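Phosphoacetylglucosamine mutase (Aspergillus lentulus, PDB 5O9X) interconverts the 6-phosphate and 1-phosphate of N-acetylglucosamine, probably by way of a bisphosphorylated sugar intermediate. Local coordinates at residues V377-F389 / L417-D431. The protein carries 1 engineered substitution. Residues are numbered along the deposited sequence; the frame is centred on the assembly and turned at random.
With G16 (1,6-di-O-phosphono-alpha-D-glucopyranose), chain B.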
ATOM      1  N   VAL A 377      -9.852  10.480  -1.793  1.00 17.38           N
ATOM      2  CA  VAL A 377      -8.438  10.418  -2.196  1.00 15.74           C
ATOM      3  C   VAL A 377      -7.743   9.933  -0.916  1.00 15.98           C
ATOM      4  O   VAL A 377      -7.892  10.562   0.145  1.00 16.73           O
ATOM      5  CB  VAL A 377      -7.909  11.781  -2.590  1.00 16.92           C
ATOM      6  CG1 VAL A 377      -6.382  11.712  -2.893  1.00 17.59           C
ATOM      7  CG2 VAL A 377      -8.663  12.271  -3.824  1.00 14.78           C
ATOM      8  N   TYR A 378      -7.006   8.818  -0.975  1.00 14.81           N
ATOM      9  CA  TYR A 378      -6.264   8.442   0.239  1.00 16.59           C
ATOM     10  C   TYR A 378      -4.832   7.958  -0.001  1.00 17.26           C
ATOM     11  O   TYR A 378      -4.618   7.033  -0.759  1.00 16.44           O
ATOM     12  CB  TYR A 378      -7.051   7.433   1.068  1.00 17.67           C
ATOM     13  CG  TYR A 378      -7.425   6.132   0.393  1.00 22.51           C
ATOM     14  CD1 TYR A 378      -6.694   4.919   0.622  1.00 24.23           C
ATOM     15  CD2 TYR A 378      -8.531   6.099  -0.433  1.00 25.67           C
ATOM     16  CE1 TYR A 378      -7.112   3.725  -0.019  1.00 28.91           C
ATOM     17  CE2 TYR A 378      -8.928   4.936  -1.077  1.00 27.13           C
ATOM     18  CZ  TYR A 378      -8.264   3.775  -0.827  1.00 31.18           C
ATOM     19  OH  TYR A 378      -8.794   2.712  -1.504  1.00 41.06           O
ATOM     20  N   PHE A 379      -3.873   8.651   0.594  1.00 15.23           N
ATOM     21  CA  PHE A 379      -2.440   8.265   0.547  1.00 15.35           C
ATOM     22  C   PHE A 379      -1.838   8.258   1.952  1.00 16.37           C
ATOM     23  O   PHE A 379      -2.231   9.113   2.739  1.00 18.67           O
ATOM     24  CB  PHE A 379      -1.650   9.194  -0.411  1.00 15.47           C
ATOM     25  CG  PHE A 379      -1.825   8.843  -1.867  1.00 18.38           C
ATOM     26  CD1 PHE A 379      -0.852   8.140  -2.537  1.00 20.61           C
ATOM     27  CD2 PHE A 379      -3.014   9.215  -2.554  1.00 22.26           C
ATOM     28  CE1 PHE A 379      -1.005   7.777  -3.881  1.00 20.85           C
ATOM     29  CE2 PHE A 379      -3.209   8.852  -3.898  1.00 21.77           C
ATOM     30  CZ  PHE A 379      -2.162   8.149  -4.547  1.00 19.85           C
ATOM     31  N   GLU A 380      -0.855   7.388   2.232  1.00 13.49           N
ATOM     32  CA  GLU A 380      -0.016   7.543   3.374  1.00 13.49           C
ATOM     33  C   GLU A 380       1.193   8.275   2.882  1.00 13.87           C
ATOM     34  O   GLU A 380       1.501   8.171   1.667  1.00 13.61           O
ATOM     35  CB  GLU A 380       0.364   6.147   3.936  1.00 13.98           C
ATOM     36  CG  GLU A 380      -0.904   5.480   4.495  1.00 16.08           C
ATOM     37  CD  GLU A 380      -0.594   4.115   5.082  1.00 19.31           C
ATOM     38  OE1 GLU A 380      -0.441   3.143   4.311  1.00 24.68           O
ATOM     39  OE2 GLU A 380      -0.496   4.023   6.296  1.00 17.77           O
ATOM     40  N   ALA A 381       1.862   9.028   3.771  1.00 12.67           N
ATOM     41  CA  ALA A 381       3.064   9.780   3.396  1.00 12.25           C
ATOM     42  C   ALA A 381       4.104   8.889   2.725  1.00 13.53           C
ATOM     43  O   ALA A 381       4.885   9.373   1.901  1.00 13.12           O
ATOM     44  CB  ALA A 381       3.648  10.505   4.689  1.00 13.67           C
ATOM     45  N   ASN A 382       4.174   7.606   3.137  1.00 14.16           N
ATOM     46  CA  ASN A 382       5.193   6.680   2.629  1.00 14.30           C
ATOM     47  C   ASN A 382       4.936   6.312   1.153  1.00 16.78           C
ATOM     48  O   ASN A 382       5.732   5.570   0.554  1.00 14.78           O
ATOM     49  CB  ASN A 382       5.226   5.362   3.495  1.00 14.37           C
ATOM     50  CG  ASN A 382       3.916   4.568   3.455  1.00 15.84           C
ATOM     51  OD1 ASN A 382       3.195   4.609   2.481  1.00 17.27           O
ATOM     52  ND2 ASN A 382       3.628   3.814   4.519  1.00 14.26           N
ATOM     53  N   GLY A 383       3.784   6.749   0.594  1.00 14.88           N
ATOM     54  CA  GLY A 383       3.515   6.539  -0.868  1.00 14.91           C
ATOM     55  C   GLY A 383       2.555   5.405  -1.219  1.00 16.23           C
ATOM     56  O   GLY A 383       2.291   5.149  -2.387  1.00 17.60           O
ATOM     57  N   HIS A 384       1.960   4.776  -0.224  1.00 14.68           N
ATOM     58  CA  HIS A 384       0.748   3.970  -0.485  1.00 17.92           C
ATOM     59  C   HIS A 384      -0.436   4.823  -0.773  1.00 18.67           C
ATOM     60  O   HIS A 384      -0.611   5.899  -0.158  1.00 19.91           O
ATOM     61  CB  HIS A 384       0.383   3.219   0.799  1.00 19.45           C
ATOM     62  CG  HIS A 384       0.947   1.855   0.846  1.00 20.00           C
ATOM     63  ND1 HIS A 384       0.411   0.800   0.100  1.00 21.71           N
ATOM     64  CD2 HIS A 384       2.014   1.355   1.512  1.00 21.60           C
ATOM     65  CE1 HIS A 384       1.102  -0.306   0.377  1.00 21.58           C
ATOM     66  NE2 HIS A 384       2.077   0.004   1.226  1.00 21.56           N
ATOM     67  N   GLY A 385      -1.243   4.444  -1.764  1.00 17.85           N
ATOM     68  CA  GLY A 385      -2.551   5.026  -1.777  1.00 19.44           C
ATOM     69  C   GLY A 385      -3.181   5.013  -3.170  1.00 20.64           C
ATOM     70  O   GLY A 385      -2.638   4.439  -4.117  1.00 18.54           O
ATOM     71  N   THR A 386      -4.394   5.556  -3.222  1.00 19.70           N
ATOM     72  CA  THR A 386      -5.207   5.471  -4.406  1.00 20.38           C
ATOM     73  C   THR A 386      -6.360   6.475  -4.298  1.00 19.55           C
ATOM     74  O   THR A 386      -6.378   7.359  -3.418  1.00 17.60           O
ATOM     75  CB  THR A 386      -5.646   4.003  -4.765  1.00 22.00           C
ATOM     76  OG1 THR A 386      -6.076   4.026  -6.124  1.00 26.74           O
ATOM     77  CG2 THR A 386      -6.735   3.502  -3.902  1.00 22.41           C
ATOM     78  N   ILE A 387      -7.320   6.341  -5.199  1.00 18.61           N
ATOM     79  CA  ILE A 387      -8.501   7.207  -5.165  1.00 18.57           C
ATOM     80  C   ILE A 387      -9.644   6.280  -5.418  1.00 21.20           C
ATOM     81  O   ILE A 387      -9.619   5.479  -6.351  1.00 24.91           O
ATOM     82  CB  ILE A 387      -8.486   8.315  -6.229  1.00 18.83           C
ATOM     83  CG1 ILE A 387      -7.305   9.243  -6.003  1.00 18.45           C
ATOM     84  CG2 ILE A 387      -9.727   9.223  -6.019  1.00 18.85           C
ATOM     85  CD1 ILE A 387      -6.489   9.482  -7.219  1.00 22.36           C
ATOM     86  N   THR A 388     -10.629   6.371  -4.561  1.00 23.31           N
ATOM     87  CA  THR A 388     -11.810   5.512  -4.704  1.00 26.10           C
ATOM     88  C   THR A 388     -13.005   6.398  -5.180  1.00 25.81           C
ATOM     89  O   THR A 388     -13.137   7.543  -4.792  1.00 26.13           O
ATOM     90  CB  THR A 388     -12.038   4.734  -3.399  1.00 27.83           C
ATOM     91  OG1 THR A 388     -13.149   3.897  -3.590  1.00 39.52           O
ATOM     92  CG2 THR A 388     -12.367   5.650  -2.303  1.00 24.28           C
ATOM     93  N   PHE A 389     -13.805   5.869  -6.093  1.00 29.95           N
ATOM     94  CA  PHE A 389     -15.002   6.583  -6.619  1.00 28.44           C
ATOM     95  C   PHE A 389     -16.196   5.761  -6.201  1.00 28.52           C
ATOM     96  O   PHE A 389     -16.238   4.562  -6.472  1.00 27.55           O
ATOM     97  CB  PHE A 389     -14.939   6.653  -8.133  1.00 28.88           C
ATOM     98  CG  PHE A 389     -13.817   7.520  -8.637  1.00 28.60           C
ATOM     99  CD1 PHE A 389     -14.032   8.897  -8.862  1.00 30.63           C
ATOM    100  CD2 PHE A 389     -12.547   6.966  -8.854  1.00 31.11           C
ATOM    101  CE1 PHE A 389     -12.999   9.711  -9.330  1.00 31.11           C
ATOM    102  CE2 PHE A 389     -11.490   7.777  -9.287  1.00 35.76           C
ATOM    103  CZ  PHE A 389     -11.733   9.140  -9.539  1.00 28.04           C
ATOM    104  N   LEU A 417      -9.661   8.442 -15.987  1.00 20.97           N
ATOM    105  CA  LEU A 417      -8.986   8.403 -14.677  1.00 23.49           C
ATOM    106  C   LEU A 417      -9.589   7.269 -13.814  1.00 22.81           C
ATOM    107  O   LEU A 417      -8.875   6.546 -13.130  1.00 24.67           O
ATOM    108  CB  LEU A 417      -9.127   9.816 -14.072  1.00 27.57           C
ATOM    109  CG  LEU A 417      -8.470  10.240 -12.774  1.00 38.88           C
ATOM    110  CD1 LEU A 417      -8.014  11.701 -12.912  1.00 36.46           C
ATOM    111  CD2 LEU A 417      -9.609  10.130 -11.781  1.00 43.48           C
ATOM    112  N   THR A 418     -10.907   7.077 -13.872  1.00 23.89           N
ATOM    113  CA  THR A 418     -11.525   6.054 -13.099  1.00 24.54           C
ATOM    114  C   THR A 418     -11.118   4.688 -13.643  1.00 29.81           C
ATOM    115  O   THR A 418     -11.153   3.722 -12.892  1.00 25.19           O
ATOM    116  CB  THR A 418     -13.102   6.119 -13.060  1.00 28.50           C
ATOM    117  OG1 THR A 418     -13.634   5.890 -14.375  1.00 27.02           O
ATOM    118  CG2 THR A 418     -13.649   7.476 -12.488  1.00 24.27           C
ATOM    119  N   ASP A 419     -10.754   4.570 -14.926  1.00 26.05           N
ATOM    120  CA  ASP A 419     -10.215   3.247 -15.369  1.00 27.55           C
ATOM    121  C   ASP A 419      -8.719   3.066 -15.130  1.00 26.74           C
ATOM    122  O   ASP A 419      -8.193   1.942 -15.132  1.00 26.46           O
ATOM    123  CB  ASP A 419     -10.474   3.015 -16.859  1.00 27.71           C
ATOM    124  CG  ASP A 419     -11.920   2.736 -17.124  1.00 35.55           C
ATOM    125  OD1 ASP A 419     -12.570   1.994 -16.331  1.00 35.79           O
ATOM    126  OD2 ASP A 419     -12.401   3.335 -18.070  1.00 33.46           O
ATOM    127  N   LEU A 420      -8.021   4.184 -14.993  1.00 22.63           N
ATOM    128  CA  LEU A 420      -6.576   4.146 -14.764  1.00 23.90           C
ATOM    129  C   LEU A 420      -6.325   3.797 -13.260  1.00 26.83           C
ATOM    130  O   LEU A 420      -5.419   3.010 -12.958  1.00 27.22           O
ATOM    131  CB  LEU A 420      -5.916   5.467 -15.136  1.00 21.91           C
ATOM    132  CG  LEU A 420      -4.384   5.613 -14.903  1.00 23.06           C
ATOM    133  CD1 LEU A 420      -3.589   4.773 -15.927  1.00 27.54           C
ATOM    134  CD2 LEU A 420      -3.843   7.041 -15.004  1.00 22.40           C
ATOM    135  N   ILE A 421      -7.151   4.363 -12.370  1.00 28.24           N
ATOM    136  CA  ILE A 421      -6.825   4.340 -10.939  1.00 33.61           C
ATOM    137  C   ILE A 421      -7.218   3.034 -10.338  1.00 41.75           C
ATOM    138  O   ILE A 421      -8.400   2.681 -10.369  1.00 43.24           O
ATOM    139  CB  ILE A 421      -7.207   5.654 -10.176  1.00 32.69           C
ATOM    140  CG1 ILE A 421      -6.191   6.673 -10.582  1.00 34.42           C
ATOM    141  CG2 ILE A 421      -7.036   5.535  -8.673  1.00 28.98           C
ATOM    142  CD1 ILE A 421      -4.769   6.061 -10.583  1.00 36.64           C
ATOM    143  N   ASN A 422      -6.202   2.311  -9.823  1.00 45.73           N
ATOM    144  CA  ASN A 422      -6.421   1.002  -9.287  1.00 48.39           C
ATOM    145  C   ASN A 422      -7.293   1.154  -8.041  1.00 56.22           C
ATOM    146  O   ASN A 422      -6.918   1.756  -7.038  1.00 62.66           O
ATOM    147  CB  ASN A 422      -5.098   0.277  -9.032  1.00 56.76           C
ATOM    148  CG  ASN A 422      -5.258  -1.245  -8.892  1.00 58.34           C
ATOM    149  OD1 ASN A 422      -6.205  -1.723  -8.215  1.00 61.93           O
ATOM    150  ND2 ASN A 422      -4.315  -2.027  -9.524  1.00 51.66           N
ATOM    151  N   GLN A 423      -8.499   0.642  -8.154  1.00 53.40           N
ATOM    152  CA  GLN A 423      -9.492   0.809  -7.131  1.00 57.02           C
ATOM    153  C   GLN A 423      -9.200  -0.168  -5.961  1.00 66.20           C
ATOM    154  O   GLN A 423      -8.662  -1.276  -6.196  1.00 74.93           O
ATOM    155  CB  GLN A 423     -10.860   0.604  -7.796  1.00 60.67           C
ATOM    156  CG  GLN A 423     -11.080   1.542  -8.992  1.00 58.15           C
ATOM    157  CD  GLN A 423     -11.120   3.015  -8.551  1.00 57.78           C
ATOM    158  OE1 GLN A 423     -12.036   3.438  -7.812  1.00 50.40           O
ATOM    159  NE2 GLN A 423     -10.118   3.795  -8.977  1.00 55.84           N
ATOM    160  N   ALA A 424      -9.506   0.304  -4.730  1.00 63.91           N
ATOM    161  CA  ALA A 424      -9.314  -0.357  -3.376  1.00 54.04           C
ATOM    162  C   ALA A 424      -7.932  -0.212  -2.672  1.00 53.02           C
ATOM    163  O   ALA A 424      -7.669   0.764  -1.925  1.00 51.29           O
ATOM    164  CB  ALA A 424      -9.841  -1.802  -3.329  1.00 57.43           C
ATOM    165  N   VAL A 425      -7.067  -1.196  -2.865  1.00 42.55           N
ATOM    166  CA  VAL A 425      -5.695  -1.078  -2.430  1.00 45.92           C
ATOM    167  C   VAL A 425      -4.996  -0.308  -3.582  1.00 40.46           C
ATOM    168  O   VAL A 425      -5.238  -0.528  -4.758  1.00 49.80           O
ATOM    169  CB  VAL A 425      -5.068  -2.484  -2.095  1.00 41.16           C
ATOM    170  CG1 VAL A 425      -3.575  -2.417  -1.739  1.00 44.59           C
ATOM    171  CG2 VAL A 425      -5.833  -3.123  -0.944  1.00 48.48           C
ATOM    172  N   GLY A 426      -4.096   0.562  -3.237  1.00 36.29           N
ATOM    173  CA  GLY A 426      -3.459   1.333  -4.291  1.00 31.49           C
ATOM    174  C   GLY A 426      -2.533   0.522  -5.139  1.00 35.45           C
ATOM    175  O   GLY A 426      -2.198  -0.640  -4.795  1.00 37.39           O
ATOM    176  N   ASP A 427      -2.131   1.106  -6.260  1.00 23.72           N
ATOM    177  CA  ASP A 427      -1.168   0.461  -7.161  1.00 20.25           C
ATOM    178  C   ASP A 427      -0.126   1.513  -7.489  1.00 19.62           C
ATOM    179  O   ASP A 427      -0.442   2.459  -8.193  1.00 20.96           O
ATOM    180  CB  ASP A 427      -1.948  -0.058  -8.397  1.00 18.25           C
ATOM    181  CG  ASP A 427      -1.032  -0.557  -9.506  1.00 19.71           C
ATOM    182  OD1 ASP A 427       0.181  -0.311  -9.433  1.00 19.20           O
ATOM    183  OD2 ASP A 427      -1.498  -1.189 -10.468  1.00 22.41           O
ATOM    184  N   ALA A 428       1.109   1.370  -7.001  1.00 19.11           N
ATOM    185  CA  ALA A 428       2.166   2.341  -7.238  1.00 20.58           C
ATOM    186  C   ALA A 428       2.458   2.707  -8.708  1.00 20.63           C
ATOM    187  O   ALA A 428       2.673   3.889  -9.045  1.00 19.57           O
ATOM    188  CB  ALA A 428       3.449   1.966  -6.535  1.00 20.54           C
ATOM    189  N   ILE A 429       2.460   1.713  -9.593  1.00 17.51           N
ATOM    190  CA  ILE A 429       2.791   2.029 -10.965  1.00 16.99           C
ATOM    191  C   ILE A 429       1.635   2.760 -11.640  1.00 17.91           C
ATOM    192  O   ILE A 429       1.893   3.648 -12.455  1.00 18.68           O
ATOM    193  CB  ILE A 429       3.150   0.732 -11.713  1.00 17.06           C
ATOM    194  CG1 ILE A 429       4.525   0.230 -11.169  1.00 18.11           C
ATOM    195  CG2 ILE A 429       3.016   0.923 -13.253  1.00 15.06           C
ATOM    196  CD1 ILE A 429       5.029  -1.108 -11.707  1.00 16.08           C
ATOM    197  N   SER A 430       0.369   2.381 -11.331  1.00 16.97           N
ATOM    198  CA  SER A 430      -0.805   3.126 -11.848  1.00 19.72           C
ATOM    199  C   SER A 430      -0.806   4.578 -11.279  1.00 18.44           C
ATOM    200  O   SER A 430      -1.067   5.534 -12.004  1.00 15.01           O
ATOM    201  CB  SER A 430      -2.062   2.299 -11.417  1.00 27.71           C
ATOM    202  OG  SER A 430      -3.199   3.104 -11.280  1.00 39.07           O
ATOM    203  N   ASP A 431      -0.472   4.728  -9.987  1.00 16.81           N
ATOM    204  CA  ASP A 431      -0.258   6.061  -9.361  1.00 17.86           C
ATOM    205  C   ASP A 431       0.849   6.861 -10.050  1.00 17.31           C
ATOM    206  O   ASP A 431       0.720   8.077 -10.257  1.00 17.89           O
ATOM    207  CB  ASP A 431       0.052   5.969  -7.890  1.00 18.98           C
ATOM    208  CG  ASP A 431      -1.102   5.439  -7.057  1.00 20.36           C
ATOM    209  OD1 ASP A 431      -2.287   5.447  -7.473  1.00 18.87           O
ATOM    210  OD2 ASP A 431      -0.791   4.997  -5.904  1.00 20.24           O
TER
HETATM  211  C1  G16 B 601       2.579  -1.608   5.328  1.00 19.76           C
HETATM  212  C2  G16 B 601       1.133  -1.131   5.242  1.00 27.33           C
HETATM  213  C3  G16 B 601       1.083   0.430   5.258  1.00 24.16           C
HETATM  214  C4  G16 B 601       1.779   1.061   6.452  1.00 22.73           C
HETATM  215  C5  G16 B 601       3.214   0.553   6.479  1.00 22.52           C
HETATM  216  C6  G16 B 601       3.966   0.848   7.756  1.00 20.51           C
HETATM  217  O1  G16 B 601       3.288  -1.150   4.173  1.00 20.16           O
HETATM  218  O2  G16 B 601       0.405  -1.657   4.089  1.00 31.53           O
HETATM  219  O3  G16 B 601      -0.235   0.788   5.126  1.00 27.54           O
HETATM  220  O4  G16 B 601       1.850   2.554   6.425  1.00 22.37           O
HETATM  221  O5  G16 B 601       3.268  -0.894   6.498  1.00 20.78           O
HETATM  222  O6  G16 B 601       3.208   0.195   8.871  1.00 16.99           O
HETATM  223  P   G16 B 601       3.834   0.244  10.367  1.00 16.36           P
HETATM  224  O1P G16 B 601       4.191   1.711  10.705  1.00 15.51           O
HETATM  225  O2P G16 B 601       5.139  -0.588  10.360  1.00 16.18           O
HETATM  226  O3P G16 B 601       2.836  -0.436  11.328  1.00 18.19           O
HETATM  227  P'  G16 B 601       4.014  -2.167   3.113  1.00 18.22           P
HETATM  228  O1X G16 B 601       3.137  -3.444   3.007  1.00 17.73           O
HETATM  229  O2X G16 B 601       5.362  -2.614   3.764  1.00 17.83           O
HETATM  230  O3X G16 B 601       4.333  -1.400   1.877  1.00 18.11           O
HETATM  231  O   HOH W   1       1.047   3.589  -4.192  1.00 26.37           O
HETATM  232  O   HOH W   2      -1.708   0.638  -1.307  1.00 39.92           O
HETATM  233  O   HOH W   3      -3.856   3.106  -7.590  1.00 26.87           O
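Thr386 meets the linker 421-427 and Phe389 the end of helix 405-420, both from an edge strand of the domain III sheet, a worked example of a sheet edge covered by a loop and two helix ends. The strand pairs with 375-379 as an antiparallel hairpin whose connecting loop carries Glu380, Asn382 and His384 to the bound glucose 1,6-bisphosphate. Thr386 is turned toward the linker. With OG1 anti to the backbone N (chi1 -163°), Thr386 OG1 donates to Asn422 O at 2.6 Å, tilted out of that carbonyl's plane, and also accepts from a water that donates to Asp431 OD1 as well. The methyl Thr386 CG2 lies 3.5 Å from Ala424 O. Farther along, the Gln423 side chain, folded back about CB-CG (chi2 -65°), brings its amide to the strand, where NE2 and OE1 make weak bonds to Ile387 O and Phe389 N. Beside it the Phe389 ring has Leu417 CD2 at its edge, near CZ, and Thr418 CG2 squarely over the centre of one face, a CH-pi contact in which Thr418 CG2 stands 3.6 Å from the Phe389 ring centroid.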